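Local atomic coordinates of quinonprotein alcohol dehydrogenase-like protein (Bacteroides thetaiotaomicron VPI-5482, PDB entry 4R5O), a protein that is of unknown function but binds calcium and joins an immunoglobulin-like beta-sandwich domain to a seven-bladed beta-propeller. Residues A[10-15]-A[41-46]; A[16-21]-A[79-84]. One frame throughout, in Å; residues are numbered along the deposited sequence.

How the interactions relate
Both contacts lie in the immunoglobulin-like domain, their centres about 8 Å apart, where the N-terminal chain runs past the loop 41-46 and the end of strand 74-83. Interaction 1 joins residues 10-15 to that loop through the amide of Asn44; interaction 2 lays residues 16-21 on the strand through Pro16 and Val18. Their segments alternate along the sequence and touch directly: Leu12 O lies 2.7 Å from Asn17 ND2 and Glu41 O 2.8 Å from Leu19 N, both probable hydrogen bonds. Tyr15 CA also packs against Asn83 OD1 at 3.5 Å. Neither contact is close to the annotated calcium sites.

Interaction 1: A[10-15]-A[41-46]; sequences GNLAHY and ELLNPE
Asn44 reaches from the loop 41-46 to the backbone of Tyr15, and its amide carries the polar half of this contact. From CB, the first torsion sets CG between the backbone N and the carbonyl carbon (chi1 55°). Beyond CG, which itself stands 3.9 Å from Tyr15 O, the ND2 branch points to that same backbone oxygen. At the tip, ND2 donates a hydrogen bond to Tyr15 O over 3.1 Å. The bond is almost straight, with an N-H...O angle of 176°, and the acceptor lies nearly in the amide plane of Asn44, while the donor stands well above the carbonyl plane of Tyr15. His14 O is just as near to ND2, but at a poor angle for a bond. The other branch, OD1, accepts from the backbone N of Asn17. Asparagine suits this buried place because one small flat group offers both a donor and an acceptor to the backbone of a chain without regular structure. An alanine here would probably leave Tyr15 O and the N-H of Asn17 without these mates and loosen the hold of the loop on the N-terminal chain.

The apolar half is a single methyl meeting, Leu12 CD1 against Leu43 CD2 at 3.5 Å, with the two side chains crossing at about a right angle; the branched leucines put methyl groups at their ends, and Leu43 also touches Leu9. The whole contact is near the surface: residues 10-15 belong to the loop ahead of strand 28-31, and residues 41-46 to the connection from strand 35-38 to strand 49-54.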
# COMPACT_ATOMS: atom_id res chain seq x y z
N GLY A 10 -10.40 -49.27 27.95
CA GLY A 10 -9.61 -49.93 28.98
C GLY A 10 -8.18 -50.30 28.63
O GLY A 10 -7.49 -50.88 29.47
N ASN A 11 -7.72 -49.97 27.41
CA ASN A 11 -6.36 -50.30 26.99
C ASN A 11 -5.72 -49.13 26.20
O ASN A 11 -4.63 -49.30 25.64
CB ASN A 11 -6.35 -51.61 26.14
CG ASN A 11 -7.29 -51.67 24.94
OD1 ASN A 11 -7.38 -50.75 24.11
ND2 ASN A 11 -7.91 -52.83 24.74
N LEU A 12 -6.37 -47.93 26.22
CA LEU A 12 -5.91 -46.79 25.43
C LEU A 12 -5.37 -45.58 26.25
O LEU A 12 -5.69 -44.43 25.91
CB LEU A 12 -7.07 -46.27 24.57
CG LEU A 12 -7.39 -47.03 23.30
CD1 LEU A 12 -8.69 -46.57 22.71
CD2 LEU A 12 -6.30 -46.87 22.26
N ALA A 13 -4.47 -45.80 27.24
CA ALA A 13 -3.87 -44.70 28.04
C ALA A 13 -4.94 -43.86 28.78
O ALA A 13 -6.15 -44.09 28.67
CB ALA A 13 -3.02 -43.77 27.18
N HIS A 14 -4.47 -42.91 29.58
CA HIS A 14 -5.36 -42.12 30.39
C HIS A 14 -5.35 -40.65 29.96
O HIS A 14 -6.29 -39.93 30.30
CB HIS A 14 -4.98 -42.25 31.87
CG HIS A 14 -5.08 -43.65 32.40
ND1 HIS A 14 -3.95 -44.45 32.53
CD2 HIS A 14 -6.17 -44.35 32.79
CE1 HIS A 14 -4.39 -45.60 33.01
NE2 HIS A 14 -5.72 -45.59 33.17
N TYR A 15 -4.32 -40.23 29.15
CA TYR A 15 -4.29 -38.87 28.61
C TYR A 15 -5.43 -38.72 27.56
O TYR A 15 -6.00 -39.74 27.15
CB TYR A 15 -2.91 -38.49 28.04
CG TYR A 15 -2.36 -39.39 26.95
CD1 TYR A 15 -2.83 -39.29 25.64
CD2 TYR A 15 -1.28 -40.23 27.19
CE1 TYR A 15 -2.32 -40.11 24.63
CE2 TYR A 15 -0.73 -41.01 26.18
CZ TYR A 15 -1.26 -40.96 24.90
OH TYR A 15 -0.73 -41.72 23.89
N GLU A 41 -13.55 -34.83 19.58
CA GLU A 41 -14.33 -35.76 20.39
C GLU A 41 -13.39 -36.64 21.17
O GLU A 41 -12.59 -37.39 20.61
CB GLU A 41 -15.29 -36.60 19.55
CG GLU A 41 -16.48 -35.80 19.05
CD GLU A 41 -17.59 -36.59 18.38
OE1 GLU A 41 -17.73 -37.81 18.65
OE2 GLU A 41 -18.37 -35.95 17.64
N LEU A 42 -13.48 -36.52 22.49
CA LEU A 42 -12.68 -37.29 23.41
C LEU A 42 -13.40 -38.56 23.83
O LEU A 42 -14.57 -38.53 24.24
CB LEU A 42 -12.32 -36.45 24.64
CG LEU A 42 -11.07 -35.59 24.61
CD1 LEU A 42 -11.00 -34.70 23.38
CD2 LEU A 42 -11.01 -34.74 25.81
N LEU A 43 -12.70 -39.68 23.70
CA LEU A 43 -13.19 -40.98 24.11
C LEU A 43 -13.39 -40.99 25.65
O LEU A 43 -14.37 -41.53 26.15
CB LEU A 43 -12.18 -42.03 23.63
CG LEU A 43 -12.53 -43.50 23.82
CD1 LEU A 43 -13.67 -43.92 22.87
CD2 LEU A 43 -11.32 -44.38 23.58
N ASN A 44 -12.46 -40.32 26.37
CA ASN A 44 -12.39 -40.08 27.81
C ASN A 44 -12.42 -38.53 28.08
O ASN A 44 -11.37 -37.92 28.32
CB ASN A 44 -11.13 -40.75 28.39
CG ASN A 44 -9.82 -40.35 27.72
OD1 ASN A 44 -9.79 -39.82 26.60
ND2 ASN A 44 -8.70 -40.60 28.40
N PRO A 45 -13.61 -37.88 28.00
CA PRO A 45 -13.64 -36.41 28.10
C PRO A 45 -13.59 -35.84 29.52
O PRO A 45 -13.34 -34.64 29.68
CB PRO A 45 -14.99 -36.05 27.48
CG PRO A 45 -15.84 -37.24 27.68
CD PRO A 45 -14.94 -38.43 27.65
N GLU A 46 -13.86 -36.67 30.53
CA GLU A 46 -13.95 -36.27 31.94
C GLU A 46 -12.64 -35.63 32.44
O GLU A 46 -11.56 -36.23 32.37
CB GLU A 46 -14.32 -37.46 32.85
CG GLU A 46 -13.60 -38.78 32.60
CD GLU A 46 -14.03 -39.62 31.41
OE1 GLU A 46 -15.12 -39.35 30.84
OE2 GLU A 46 -13.31 -40.59 31.08

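Interaction 2: A[16-21]-A[79-84]; sequences PNVLKG and CIIKNK
Pro16 and Val18 pack on Ile81, laying an irregular piece of the N-terminal chain over strand 74-83, an inner strand of a five-stranded mixed sheet in the immunoglobulin-like beta-sandwich domain. No hydrogen bond joins the two segments; their contact is made by apolar groups, the backbone carbonyl of Ile81 and the flat amide of Asn83. The side chains of Pro16 and Ile81 lie alongside and run in opposing directions, with CB and CG of the proline ring each 3.8 Å from Ile81 CG2. Pro16 CG also packs, without a bond, 3.5 Å from Ile81 O. Farther along the isoleucine, CD1 meets Val18 CG2 at 3.7 Å. The two branches of Ile81 thus serve different partners: CG2, anti to the backbone N, packs on the proline, whereas the CG1 branch extends to the valine. Compact, beta-branched residues and a rigid ring suit such a contact, since they present hydrocarbon surface with few torsions to fix.

In the next shell, Leu42 touches both Val18 and Ile81, Tyr50 of strand 49-54 packs on Ile81, and Val88 of strand 86-97 meets Pro16. Backbone bonding between Asn17 and Leu43 helps hold the N-terminal chain in place. Asn83 is positioned by its ND2 bond to His14 O and by weak bonds from Tyr85 N and Gly86 N to OD1. Its side chain reaches tip to tip toward the proline ring, bringing OD1 to 3.5 Å from Pro16 CD.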
# COMPACT_ATOMS: atom_id res chain seq x y z
N PRO A 16 -5.82 -37.49 27.14
CA PRO A 16 -6.96 -37.37 26.22
C PRO A 16 -6.79 -38.17 24.93
O PRO A 16 -5.74 -38.12 24.29
CB PRO A 16 -7.01 -35.87 25.93
CG PRO A 16 -6.43 -35.25 27.14
CD PRO A 16 -5.31 -36.16 27.54
N ASN A 17 -7.83 -38.94 24.56
CA ASN A 17 -7.92 -39.76 23.35
C ASN A 17 -8.93 -39.14 22.39
O ASN A 17 -10.14 -39.28 22.59
CB ASN A 17 -8.28 -41.22 23.67
CG ASN A 17 -7.24 -41.96 24.48
OD1 ASN A 17 -6.06 -42.02 24.12
ND2 ASN A 17 -7.67 -42.62 25.54
N VAL A 18 -8.43 -38.41 21.38
CA VAL A 18 -9.19 -37.71 20.35
C VAL A 18 -9.58 -38.73 19.25
O VAL A 18 -8.71 -39.41 18.73
CB VAL A 18 -8.33 -36.54 19.81
CG1 VAL A 18 -8.91 -35.92 18.55
CG2 VAL A 18 -8.15 -35.48 20.87
N LEU A 19 -10.88 -38.85 18.93
CA LEU A 19 -11.35 -39.79 17.90
C LEU A 19 -10.83 -39.33 16.52
O LEU A 19 -10.71 -38.13 16.29
CB LEU A 19 -12.88 -39.93 17.91
N LYS A 20 -10.44 -40.26 15.64
CA LYS A 20 -9.88 -39.94 14.32
C LYS A 20 -10.84 -39.12 13.47
O LYS A 20 -12.03 -39.41 13.43
CB LYS A 20 -9.49 -41.21 13.54
N GLY A 21 -10.31 -38.08 12.84
CA GLY A 21 -11.08 -37.18 11.99
C GLY A 21 -11.87 -36.12 12.72
O GLY A 21 -12.58 -35.33 12.07
N CYS A 79 -4.09 -27.22 19.10
CA CYS A 79 -5.06 -27.60 20.09
C CYS A 79 -4.38 -28.46 21.10
O CYS A 79 -3.93 -29.56 20.78
CB CYS A 79 -6.26 -28.30 19.46
SG CYS A 79 -7.48 -28.85 20.65
N ILE A 80 -4.25 -27.93 22.31
CA ILE A 80 -3.64 -28.64 23.42
C ILE A 80 -4.77 -29.09 24.33
O ILE A 80 -5.52 -28.25 24.83
CB ILE A 80 -2.57 -27.78 24.15
CG1 ILE A 80 -1.60 -27.11 23.14
CG2 ILE A 80 -1.83 -28.62 25.18
CD1 ILE A 80 -0.72 -26.09 23.71
N ILE A 81 -4.95 -30.40 24.49
CA ILE A 81 -5.97 -30.98 25.38
C ILE A 81 -5.22 -31.66 26.51
O ILE A 81 -4.37 -32.51 26.25
CB ILE A 81 -6.97 -31.92 24.65
CG1 ILE A 81 -7.42 -31.31 23.30
CG2 ILE A 81 -8.14 -32.28 25.59
CD1 ILE A 81 -8.19 -32.18 22.44
N LYS A 82 -5.51 -31.23 27.75
CA LYS A 82 -4.85 -31.63 28.99
C LYS A 82 -5.82 -32.25 30.00
O LYS A 82 -6.95 -31.79 30.12
CB LYS A 82 -4.26 -30.32 29.56
CG LYS A 82 -3.46 -30.37 30.86
CD LYS A 82 -2.94 -28.95 31.15
CE LYS A 82 -2.18 -28.81 32.45
NZ LYS A 82 -1.69 -27.42 32.65
N ASN A 83 -5.38 -33.29 30.74
CA ASN A 83 -6.12 -33.89 31.87
C ASN A 83 -5.10 -34.31 32.93
O ASN A 83 -3.90 -34.17 32.70
CB ASN A 83 -7.05 -35.06 31.45
CG ASN A 83 -6.40 -36.35 31.00
OD1 ASN A 83 -5.18 -36.53 31.01
ND2 ASN A 83 -7.24 -37.30 30.59
N LYS A 84 -5.55 -34.83 34.08
CA LYS A 84 -4.73 -35.22 35.23
C LYS A 84 -3.53 -36.10 34.82
O LYS A 84 -2.44 -35.94 35.38
CB LYS A 84 -5.61 -35.97 36.25
CG LYS A 84 -4.97 -36.19 37.62
CD LYS A 84 -5.89 -36.93 38.58
CE LYS A 84 -5.21 -37.20 39.90
NZ LYS A 84 -6.11 -37.86 40.88